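Local coordinates for protection of telomeres protein poz1 (Schizosaccharomyces pombe, PDB 5WE0) that acts at telomeres as a DNA-binding protein that negatively regulates telomerase and limits telomere length, at residues Lys4-Ser9 with Leu38-Tyr43; Glu101-Ile106 with Lys139-Ala144; Phe156-Pro161 with Ile198-His203; Gln226-Val229 with Tyr233-Lys236. All blocks are in the same frame, centred on the assembly; numbering follows the deposited sequence.

In the fold
All four contacts join parts of an essentially all-helical chain. Contact 2 lies nearest the middle, its centre about 7 Å from that of the chain, while the centres of contacts 1 and 3 lie about 23 Å out on opposite sides. Contact 3 is nevertheless buried; contacts 1, 2 and 4 are partly buried. Contacts 2 and 3 share helix 130-157, using its middle and its end. Contact 4 closes the turn after helix 209-230. The chemistry varies with place: a weak phenol-guanidinium bond in contact 1, a tyrosine pressed on a helix and tied by water in contact 2, apolar touches with charges paired outside in contact 3, and a carboxylate gripping loop amides in contact 4.

Contact 1: residues Lys4-Ser9 with Leu38-Tyr43; sequences KIRSQS and LRYLGY
Tyr40 reaches across to Arg6 because its CG lies anti to the backbone N (chi1 -172°), which swings the phenol toward helix 2-18, while a bend at the third torsion of Arg6 turns its guanidinium to meet it. The two helices form a roughly antiparallel pair: the axes of the short segments approach to 10.1 Å at 144° between their N-to-C directions. Arg6 NE donates a weak hydrogen bond of 3.3 Å to Tyr40 OH, nearly straight at 165°. The hydroxyl meets the guanidinium at its edge, in the guanidinium plane, and the two flat groups stand close to perpendicular. Ser7 fills the middle of the interface. Its CA is 6.2 Å from the CA of Leu41, the nearest CA pair of the two segments, with the short serine side chain at that point. Ser7 OG passes 3.9 Å from Tyr40 CE2, but its hydrogen bonds are made to Ser44 OG and to Glu3 O, one turn back on its own helix. Val10 and Leu11 extend the apolar seam beside Tyr40 and Leu41. Deeper in the interface, Leu41 CD2 rests 3.5 Å from Ser7 O and 3.8 Å from Ser7 CB.

Contact 2: residues Glu101-Ile106 with Lys139-Ala144; sequences ERLENI and KLYSCA
A helix-helix contact in the middle of the all-helical domain brings Tyr141 of helix 130-157 against Leu103 and Glu104 of helix 93-115. The backbones stand well apart, with the CA atoms of Leu103 and Tyr141 8.5 Å from each other, and the tyrosine spans the gap. With CG anti to the backbone N (chi1 171°), its ring leaves helix 130-157 and passes Leu103; the leucine and the ring lie alongside, running opposite ways. One ring corner meets Leu103: Tyr141 CE1 lies 3.9 Å from Leu103 CG and 3.7 Å from Leu103 O. The phenol oxygen travels on to the next residue, where Tyr141 OH sits 3.4 Å from Glu104 CA and 3.6 Å from Glu104 CB. No direct hydrogen bond links the segments. Instead one water, lying in the plane of the ring, joins them: it donates to Glu104 OE2 at 2.8 Å and is hydrogen-bonded to Tyr141 OH at 2.7 Å. The Glu104 chain is extended beyond CG, and its carboxylate is turned 30° from the ring plane. A phenylalanine in place of Tyr141 would probably keep the packing on Leu103 but leave the bridging water without one partner, and so cost Glu104 its water-mediated link to helix 130-157. Around this pair, Tyr219 of helix 209-230 packs on Leu103, Val215 of the same helix lies against Ala144, and Trp174 of helix 164-174 touches Glu104.

Contact 3: residues Phe156-Pro161 with Ile198-His203; sequences FLEQEP and IYVSQH
Glu158 and Val200 have the nearest CA atoms, 7.5 Å apart, where the chain leaving helix 130-157 passes helix 193-206. The contact is thus one between a helix C-terminal region and the flank of another helix in an all-helical fold. Beyond Glu158 the chain extends through Gln159 and Glu160 and then enters Pro161 through a cis peptide bond, leading on toward helix 164-174. Val200 carries the contact from its side: its CB is directed toward the departing chain and each methyl has a different neighbour. CG2 takes Leu157, lying 3.9 Å from Leu157 CB and 4.0 Å from Leu157 CD1. CG1, anti to the backbone N (chi1 164°), packs against CG and the carboxylate of Glu158, whose chain is extended beyond CG and crosses the valine obliquely. No hydrogen bond joins the two segments, and the polar ends are served from outside them: Leu157 O accepts from Arg196 NE, and Glu158 OE1 forms a salt bridge with Lys204 NZ, one turn beyond Val200. The glutamate is thus divided, CG and one side of the carboxylate (CD, OE2) lying on the methyl while the other oxygen, OE1, meets the lysine. Leu185 and Leu188 of helix 179-188 close over Leu157, and Phe154 lies against Val200. Within helix 193-206, His203 CD2 sits 3.2 Å above one face of the Tyr199 ring, toward its rim. At Val200 CG1 the nearest atom is Glu158 OE2, 3.6 Å away, a van der Waals touch and not a polar bond.

Contact 4: residues Gln226-Val229 with Tyr233-Lys236; sequences QLEV and YDFK
The loop after helix 209-230 folds back on the end of that helix, and an Asx turn at Asp234 lies beside the polar centre, the Glu228 carboxylate. Glu228 CG lies anti to the backbone N (chi1 176°), and the extended chain carries OE1 out to the loop amides. Phe235 N donates to Glu228 OE1 at 2.9 Å, meeting the oxygen on its anti side and 24° out of the carboxylate plane. The same oxygen accepts from Gln237 N, so two loop amides converge on one atom. Replacement of Glu228 by an alanine is likely to leave the amides of Phe235 and Gln237 without this acceptor and the loop less firmly fixed. Asp234 OD1, which accepts from Lys236 N at 2.9 Å to form the turn, stands 3.5 Å from Glu228 OE1. The carboxylates lie side by side with planes nearly perpendicular, and the amides probably temper the like charges. Leu227 serves the apolar side: its CB and CD2 pack on Tyr233, and CD1 lies 3.7 Å from Phe235 CE2. Tyr233 OH is held by Glu109, and Cys113, disulfide-bonded to Cys231, touches Leu227. Beside the Leu227 packing, a CA-H...O contact links Glu228 CA to Tyr233 O at 3.3 Å.

Contact 1: residues Lys4-Ser9 with Leu38-Tyr43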
# COMPACT_ATOMS: atom_id res chain seq x y z
N LYS A 4 18.35 -12.61 16.51
CA LYS A 4 17.17 -11.80 16.76
C LYS A 4 17.54 -10.41 17.29
O LYS A 4 16.92 -9.41 16.90
CB LYS A 4 16.22 -12.50 17.73
CG LYS A 4 15.00 -11.65 18.07
CD LYS A 4 13.85 -12.48 18.62
CE LYS A 4 13.51 -13.61 17.66
NZ LYS A 4 13.50 -13.17 16.23
N ILE A 5 18.53 -10.33 18.17
CA ILE A 5 18.96 -9.02 18.66
C ILE A 5 19.56 -8.20 17.53
O ILE A 5 19.31 -7.00 17.42
CB ILE A 5 19.95 -9.19 19.84
CG1 ILE A 5 19.21 -9.72 21.07
CG2 ILE A 5 20.56 -7.86 20.22
CD1 ILE A 5 20.13 -10.44 22.03
N ARG A 6 20.33 -8.84 16.64
CA ARG A 6 20.86 -8.12 15.48
C ARG A 6 19.75 -7.65 14.56
O ARG A 6 19.76 -6.50 14.10
CB ARG A 6 21.86 -9.00 14.72
CG ARG A 6 23.15 -9.24 15.50
CD ARG A 6 24.22 -9.91 14.68
NE ARG A 6 23.80 -11.23 14.24
CZ ARG A 6 24.17 -12.36 14.82
NH1 ARG A 6 24.96 -12.34 15.88
NH2 ARG A 6 23.75 -13.52 14.34
N SER A 7 18.76 -8.51 14.29
CA SER A 7 17.64 -8.13 13.43
C SER A 7 16.85 -6.96 14.00
O SER A 7 16.51 -6.02 13.27
CB SER A 7 16.74 -9.34 13.19
OG SER A 7 17.46 -10.36 12.49
N GLN A 8 16.57 -6.98 15.30
CA GLN A 8 15.86 -5.87 15.92
C GLN A 8 16.65 -4.58 15.79
O GLN A 8 16.09 -3.51 15.55
CB GLN A 8 15.55 -6.15 17.38
CG GLN A 8 14.05 -6.30 17.63
CD GLN A 8 13.28 -5.00 17.36
OE1 GLN A 8 13.82 -3.89 17.48
NE2 GLN A 8 12.03 -5.14 16.95
N SER A 9 17.97 -4.67 15.93
CA SER A 9 18.79 -3.48 15.75
C SER A 9 18.75 -3.00 14.30
O SER A 9 18.70 -1.79 14.04
CB SER A 9 20.22 -3.76 16.22
OG SER A 9 20.96 -2.56 16.20
N LEU A 38 17.34 -4.30 4.41
CA LEU A 38 16.20 -5.10 3.97
C LEU A 38 16.63 -6.52 3.66
O LEU A 38 15.95 -7.49 4.03
CB LEU A 38 15.54 -4.48 2.74
CG LEU A 38 14.81 -3.17 2.97
CD1 LEU A 38 14.31 -2.72 1.66
CD2 LEU A 38 13.67 -3.42 3.95
N ARG A 39 17.75 -6.67 2.95
CA ARG A 39 18.21 -8.01 2.61
C ARG A 39 18.58 -8.80 3.86
O ARG A 39 18.24 -9.99 3.96
CB ARG A 39 19.39 -7.96 1.65
CG ARG A 39 19.55 -9.28 0.90
CD ARG A 39 20.84 -9.39 0.09
NE ARG A 39 20.82 -10.57 -0.79
CZ ARG A 39 21.06 -11.82 -0.38
NH1 ARG A 39 21.30 -12.09 0.90
NH2 ARG A 39 21.02 -12.83 -1.26
N TYR A 40 19.24 -8.16 4.82
CA TYR A 40 19.58 -8.88 6.05
C TYR A 40 18.32 -9.39 6.74
O TYR A 40 18.26 -10.56 7.17
CB TYR A 40 20.39 -8.01 7.01
CG TYR A 40 20.90 -8.84 8.18
CD1 TYR A 40 22.06 -9.60 8.05
CD2 TYR A 40 20.19 -8.92 9.38
CE1 TYR A 40 22.52 -10.38 9.09
CE2 TYR A 40 20.65 -9.70 10.43
CZ TYR A 40 21.82 -10.43 10.28
OH TYR A 40 22.29 -11.22 11.30
N LEU A 41 17.31 -8.53 6.89
CA LEU A 41 16.06 -8.99 7.50
C LEU A 41 15.38 -10.05 6.64
O LEU A 41 14.78 -10.99 7.17
CB LEU A 41 15.11 -7.81 7.72
CG LEU A 41 15.54 -6.78 8.79
CD1 LEU A 41 14.61 -5.58 8.76
CD2 LEU A 41 15.54 -7.42 10.17
N GLY A 42 15.48 -9.91 5.31
CA GLY A 42 14.79 -10.82 4.40
C GLY A 42 15.32 -12.24 4.43
O GLY A 42 14.56 -13.18 4.17
N TYR A 43 16.60 -12.42 4.78
CA TYR A 43 17.20 -13.75 4.89
C TYR A 43 17.46 -14.17 6.33
O TYR A 43 18.05 -15.23 6.56
CB TYR A 43 18.52 -13.81 4.10
CG TYR A 43 18.32 -13.88 2.60
CD1 TYR A 43 18.20 -12.72 1.83
CD2 TYR A 43 18.26 -15.11 1.94
CE1 TYR A 43 18.01 -12.78 0.46
CE2 TYR A 43 18.08 -15.18 0.54
CZ TYR A 43 17.96 -14.01 -0.19
OH TYR A 43 17.77 -14.05 -1.57

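Contact 2: residues Glu101-Ile106 with Lys139-Ala144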
# COMPACT_ATOMS: atom_id res chain seq x y z
N GLU A 101 -2.39 -6.12 0.69
CA GLU A 101 -2.35 -6.82 1.96
C GLU A 101 -1.65 -5.97 3.01
O GLU A 101 -2.10 -5.90 4.15
CB GLU A 101 -1.69 -8.18 1.77
CG GLU A 101 -1.71 -9.01 3.02
CD GLU A 101 -1.37 -10.47 2.75
OE1 GLU A 101 -1.16 -11.23 3.74
OE2 GLU A 101 -1.34 -10.86 1.57
N ARG A 102 -0.59 -5.28 2.59
CA ARG A 102 0.15 -4.40 3.48
C ARG A 102 -0.74 -3.24 3.92
O ARG A 102 -0.77 -2.88 5.09
CB ARG A 102 1.40 -3.86 2.78
CG ARG A 102 2.54 -4.87 2.70
CD ARG A 102 3.80 -4.24 2.14
NE ARG A 102 4.47 -5.11 1.18
CZ ARG A 102 5.08 -6.25 1.50
NH1 ARG A 102 5.09 -6.66 2.77
NH2 ARG A 102 5.66 -6.98 0.57
N LEU A 103 -1.47 -2.65 2.97
CA LEU A 103 -2.37 -1.55 3.28
C LEU A 103 -3.43 -2.00 4.27
O LEU A 103 -3.81 -1.26 5.20
CB LEU A 103 -3.02 -1.04 2.01
CG LEU A 103 -3.68 0.32 2.16
CD1 LEU A 103 -2.64 1.39 2.47
CD2 LEU A 103 -4.46 0.64 0.88
N GLU A 104 -3.92 -3.21 4.09
CA GLU A 104 -4.91 -3.76 5.01
C GLU A 104 -4.32 -3.99 6.41
O GLU A 104 -5.00 -3.74 7.41
CB GLU A 104 -5.47 -5.04 4.41
CG GLU A 104 -6.55 -5.70 5.20
CD GLU A 104 -7.13 -6.86 4.41
OE1 GLU A 104 -6.43 -7.90 4.32
OE2 GLU A 104 -8.27 -6.73 3.90
N ASN A 105 -3.06 -4.46 6.51
CA ASN A 105 -2.43 -4.57 7.82
C ASN A 105 -2.35 -3.21 8.50
O ASN A 105 -2.65 -3.09 9.69
CB ASN A 105 -1.01 -5.15 7.71
CG ASN A 105 -0.99 -6.58 7.17
OD1 ASN A 105 -2.00 -7.28 7.14
ND2 ASN A 105 0.19 -7.01 6.70
N ILE A 106 -1.98 -2.16 7.75
CA ILE A 106 -1.94 -0.82 8.32
C ILE A 106 -3.30 -0.43 8.87
O ILE A 106 -3.42 0.04 10.00
CB ILE A 106 -1.46 0.20 7.26
CG1 ILE A 106 -0.02 -0.06 6.85
CG2 ILE A 106 -1.62 1.60 7.78
CD1 ILE A 106 0.37 0.67 5.53
N LYS A 139 -12.93 6.45 5.30
CA LYS A 139 -13.40 6.89 3.99
C LYS A 139 -12.25 6.95 2.99
O LYS A 139 -12.36 6.48 1.86
CB LYS A 139 -14.08 8.25 4.11
CG LYS A 139 -15.54 8.14 4.56
CD LYS A 139 -16.01 9.39 5.30
CE LYS A 139 -16.06 10.59 4.40
NZ LYS A 139 -16.44 11.83 5.13
N LEU A 140 -11.12 7.53 3.42
CA LEU A 140 -9.93 7.57 2.59
C LEU A 140 -9.43 6.17 2.26
O LEU A 140 -9.03 5.89 1.13
CB LEU A 140 -8.82 8.38 3.28
CG LEU A 140 -9.14 9.87 3.44
CD1 LEU A 140 -8.20 10.55 4.45
CD2 LEU A 140 -9.04 10.56 2.06
N TYR A 141 -9.43 5.27 3.25
CA TYR A 141 -8.94 3.91 3.02
C TYR A 141 -9.74 3.22 1.94
O TYR A 141 -9.19 2.57 1.04
CB TYR A 141 -9.01 3.09 4.30
CG TYR A 141 -8.72 1.63 4.10
CD1 TYR A 141 -7.41 1.18 4.04
CD2 TYR A 141 -9.75 0.68 4.01
CE1 TYR A 141 -7.11 -0.14 3.85
CE2 TYR A 141 -9.45 -0.68 3.84
CZ TYR A 141 -8.11 -1.07 3.75
OH TYR A 141 -7.72 -2.39 3.57
N SER A 142 -11.05 3.29 2.07
CA SER A 142 -11.95 2.62 1.15
C SER A 142 -11.82 3.20 -0.26
O SER A 142 -11.84 2.46 -1.24
CB SER A 142 -13.38 2.73 1.73
OG SER A 142 -14.37 2.55 0.74
N CYS A 143 -11.68 4.52 -0.38
CA CYS A 143 -11.46 5.13 -1.69
C CYS A 143 -10.10 4.70 -2.27
O CYS A 143 -10.02 4.28 -3.43
CB CYS A 143 -11.57 6.65 -1.59
SG CYS A 143 -11.49 7.56 -3.23
N ALA A 144 -9.03 4.79 -1.46
CA ALA A 144 -7.71 4.39 -1.94
C ALA A 144 -7.69 2.94 -2.37
O ALA A 144 -7.12 2.60 -3.42
CB ALA A 144 -6.65 4.63 -0.85
O HOH W 1 -9.55 -4.34 3.42

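Contact 3: residues Phe156-Pro161 with Ile198-His203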
# COMPACT_ATOMS: atom_id res chain seq x y z
N PHE A 156 -4.55 -5.09 -16.31
CA PHE A 156 -4.88 -6.42 -16.85
C PHE A 156 -5.63 -6.31 -18.17
O PHE A 156 -5.28 -6.96 -19.16
CB PHE A 156 -5.76 -7.20 -15.86
CG PHE A 156 -5.01 -7.99 -14.83
CD1 PHE A 156 -4.15 -9.01 -15.18
CD2 PHE A 156 -5.21 -7.73 -13.46
CE1 PHE A 156 -3.50 -9.76 -14.21
CE2 PHE A 156 -4.54 -8.48 -12.48
CZ PHE A 156 -3.69 -9.49 -12.86
N LEU A 157 -6.66 -5.45 -18.22
CA LEU A 157 -7.51 -5.31 -19.40
C LEU A 157 -6.80 -4.67 -20.58
O LEU A 157 -7.32 -4.73 -21.70
CB LEU A 157 -8.73 -4.46 -19.07
CG LEU A 157 -9.73 -5.04 -18.07
CD1 LEU A 157 -10.69 -3.96 -17.60
CD2 LEU A 157 -10.46 -6.22 -18.69
N GLU A 158 -5.66 -4.00 -20.36
CA GLU A 158 -4.92 -3.32 -21.41
C GLU A 158 -3.84 -4.18 -22.05
O GLU A 158 -3.09 -3.68 -22.90
CB GLU A 158 -4.30 -2.04 -20.85
CG GLU A 158 -5.31 -0.93 -20.62
CD GLU A 158 -4.66 0.44 -20.44
OE1 GLU A 158 -3.85 0.60 -19.48
OE2 GLU A 158 -4.95 1.36 -21.24
N GLN A 159 -3.71 -5.44 -21.66
CA GLN A 159 -2.75 -6.35 -22.25
C GLN A 159 -3.44 -7.24 -23.29
O GLN A 159 -4.66 -7.44 -23.27
CB GLN A 159 -2.08 -7.22 -21.18
CG GLN A 159 -1.65 -6.50 -19.89
CD GLN A 159 -0.59 -5.43 -20.13
OE1 GLN A 159 0.47 -5.71 -20.67
NE2 GLN A 159 -0.86 -4.21 -19.68
N GLU A 160 -2.64 -7.74 -24.23
CA GLU A 160 -3.17 -8.62 -25.28
C GLU A 160 -2.15 -9.71 -25.65
O GLU A 160 -1.07 -9.43 -26.16
CB GLU A 160 -3.57 -7.81 -26.52
CG GLU A 160 -3.94 -8.69 -27.71
CD GLU A 160 -5.30 -9.35 -27.57
OE1 GLU A 160 -5.92 -9.30 -26.48
OE2 GLU A 160 -5.74 -9.97 -28.56
N PRO A 161 -2.48 -10.97 -25.34
CA PRO A 161 -3.73 -11.41 -24.70
C PRO A 161 -3.80 -11.12 -23.18
O PRO A 161 -2.77 -10.84 -22.55
CB PRO A 161 -3.72 -12.91 -24.96
CG PRO A 161 -2.26 -13.26 -24.92
CD PRO A 161 -1.54 -12.08 -25.54
N ILE A 198 -10.79 1.34 -25.40
CA ILE A 198 -11.67 2.51 -25.41
C ILE A 198 -12.35 2.66 -24.05
O ILE A 198 -12.43 3.75 -23.49
CB ILE A 198 -12.71 2.40 -26.54
CG1 ILE A 198 -12.08 2.65 -27.91
CG2 ILE A 198 -13.87 3.37 -26.31
CD1 ILE A 198 -13.04 2.41 -29.06
N TYR A 199 -12.84 1.54 -23.51
CA TYR A 199 -13.54 1.57 -22.24
C TYR A 199 -12.58 1.93 -21.10
O TYR A 199 -12.93 2.71 -20.21
CB TYR A 199 -14.19 0.21 -21.97
CG TYR A 199 -14.50 -0.03 -20.51
CD1 TYR A 199 -13.49 -0.44 -19.62
CD2 TYR A 199 -15.79 0.13 -20.01
CE1 TYR A 199 -13.74 -0.63 -18.30
CE2 TYR A 199 -16.05 -0.10 -18.67
CZ TYR A 199 -15.02 -0.48 -17.83
OH TYR A 199 -15.26 -0.70 -16.51
N VAL A 200 -11.38 1.34 -21.09
CA VAL A 200 -10.42 1.67 -20.05
C VAL A 200 -10.04 3.15 -20.11
O VAL A 200 -9.92 3.81 -19.07
CB VAL A 200 -9.20 0.73 -20.14
CG1 VAL A 200 -8.04 1.29 -19.34
CG2 VAL A 200 -9.56 -0.65 -19.61
N SER A 201 -9.87 3.70 -21.32
CA SER A 201 -9.52 5.12 -21.45
C SER A 201 -10.59 6.02 -20.87
O SER A 201 -10.28 7.04 -20.24
CB SER A 201 -9.28 5.48 -22.92
OG SER A 201 -7.92 5.28 -23.23
N GLN A 202 -11.86 5.69 -21.12
CA GLN A 202 -12.97 6.47 -20.61
C GLN A 202 -13.03 6.43 -19.08
O GLN A 202 -13.25 7.45 -18.43
CB GLN A 202 -14.27 5.95 -21.20
CG GLN A 202 -14.56 6.40 -22.61
CD GLN A 202 -15.97 6.04 -23.06
OE1 GLN A 202 -16.94 6.35 -22.37
NE2 GLN A 202 -16.08 5.37 -24.21
N HIS A 203 -12.86 5.25 -18.50
CA HIS A 203 -12.92 5.15 -17.05
C HIS A 203 -11.70 5.76 -16.38
O HIS A 203 -11.82 6.35 -15.31
CB HIS A 203 -13.13 3.69 -16.66
CG HIS A 203 -14.55 3.28 -16.76
ND1 HIS A 203 -15.42 3.33 -15.69
CD2 HIS A 203 -15.30 2.91 -17.83
CE1 HIS A 203 -16.63 2.95 -16.09
NE2 HIS A 203 -16.58 2.70 -17.38

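Contact 4: residues Gln226-Val229 with Tyr233-Lys236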
# COMPACT_ATOMS: atom_id res chain seq x y z
N GLN A 226 -3.02 9.78 13.79
CA GLN A 226 -3.78 9.06 14.82
C GLN A 226 -2.89 8.17 15.67
O GLN A 226 -3.08 8.06 16.89
CB GLN A 226 -4.87 8.16 14.23
CG GLN A 226 -5.81 8.83 13.29
CD GLN A 226 -6.82 7.87 12.62
OE1 GLN A 226 -7.13 6.78 13.11
NE2 GLN A 226 -7.28 8.27 11.47
N LEU A 227 -1.98 7.45 15.03
CA LEU A 227 -1.11 6.55 15.77
C LEU A 227 -0.23 7.30 16.76
O LEU A 227 -0.04 6.86 17.89
CB LEU A 227 -0.26 5.73 14.80
CG LEU A 227 -1.04 4.73 13.94
CD1 LEU A 227 -0.11 4.11 12.92
CD2 LEU A 227 -1.68 3.63 14.79
N GLU A 228 0.28 8.47 16.36
CA GLU A 228 1.15 9.24 17.25
C GLU A 228 0.35 9.87 18.38
O GLU A 228 0.72 9.74 19.56
CB GLU A 228 1.90 10.31 16.47
CG GLU A 228 2.76 11.23 17.36
CD GLU A 228 3.78 12.05 16.58
OE1 GLU A 228 4.37 11.54 15.59
OE2 GLU A 228 3.98 13.23 16.93
N VAL A 229 -0.78 10.49 18.05
CA VAL A 229 -1.56 11.23 19.02
C VAL A 229 -2.21 10.27 20.03
O VAL A 229 -2.15 10.49 21.23
CB VAL A 229 -2.60 12.10 18.30
CG1 VAL A 229 -3.58 12.73 19.27
CG2 VAL A 229 -1.91 13.18 17.47
N TYR A 233 3.21 5.54 19.13
CA TYR A 233 4.08 5.61 17.98
C TYR A 233 4.64 7.02 17.86
O TYR A 233 4.01 8.00 18.28
CB TYR A 233 3.32 5.23 16.69
CG TYR A 233 2.69 3.85 16.73
CD1 TYR A 233 1.46 3.64 17.35
CD2 TYR A 233 3.29 2.76 16.10
CE1 TYR A 233 0.87 2.39 17.37
CE2 TYR A 233 2.70 1.50 16.12
CZ TYR A 233 1.49 1.32 16.74
OH TYR A 233 0.90 0.07 16.75
N ASP A 234 5.80 7.13 17.22
CA ASP A 234 6.36 8.41 16.83
C ASP A 234 6.53 8.36 15.33
O ASP A 234 7.33 7.57 14.82
CB ASP A 234 7.68 8.70 17.56
CG ASP A 234 8.33 10.01 17.15
OD1 ASP A 234 7.75 10.80 16.36
OD2 ASP A 234 9.42 10.30 17.70
N PHE A 235 5.76 9.18 14.63
CA PHE A 235 5.81 9.29 13.18
C PHE A 235 6.18 10.70 12.78
O PHE A 235 5.78 11.19 11.72
CB PHE A 235 4.47 8.88 12.55
CG PHE A 235 4.31 7.39 12.41
CD1 PHE A 235 4.97 6.70 11.38
CD2 PHE A 235 3.49 6.67 13.27
CE1 PHE A 235 4.84 5.34 11.25
CE2 PHE A 235 3.34 5.29 13.14
CZ PHE A 235 4.02 4.62 12.14
N LYS A 236 6.91 11.38 13.67
CA LYS A 236 7.44 12.72 13.42
C LYS A 236 6.32 13.67 13.01
O LYS A 236 6.50 14.56 12.18
CB LYS A 236 8.57 12.68 12.38
CG LYS A 236 9.77 11.89 12.88
CD LYS A 236 10.76 11.48 11.79
CE LYS A 236 11.94 10.70 12.43
NZ LYS A 236 12.99 10.22 11.46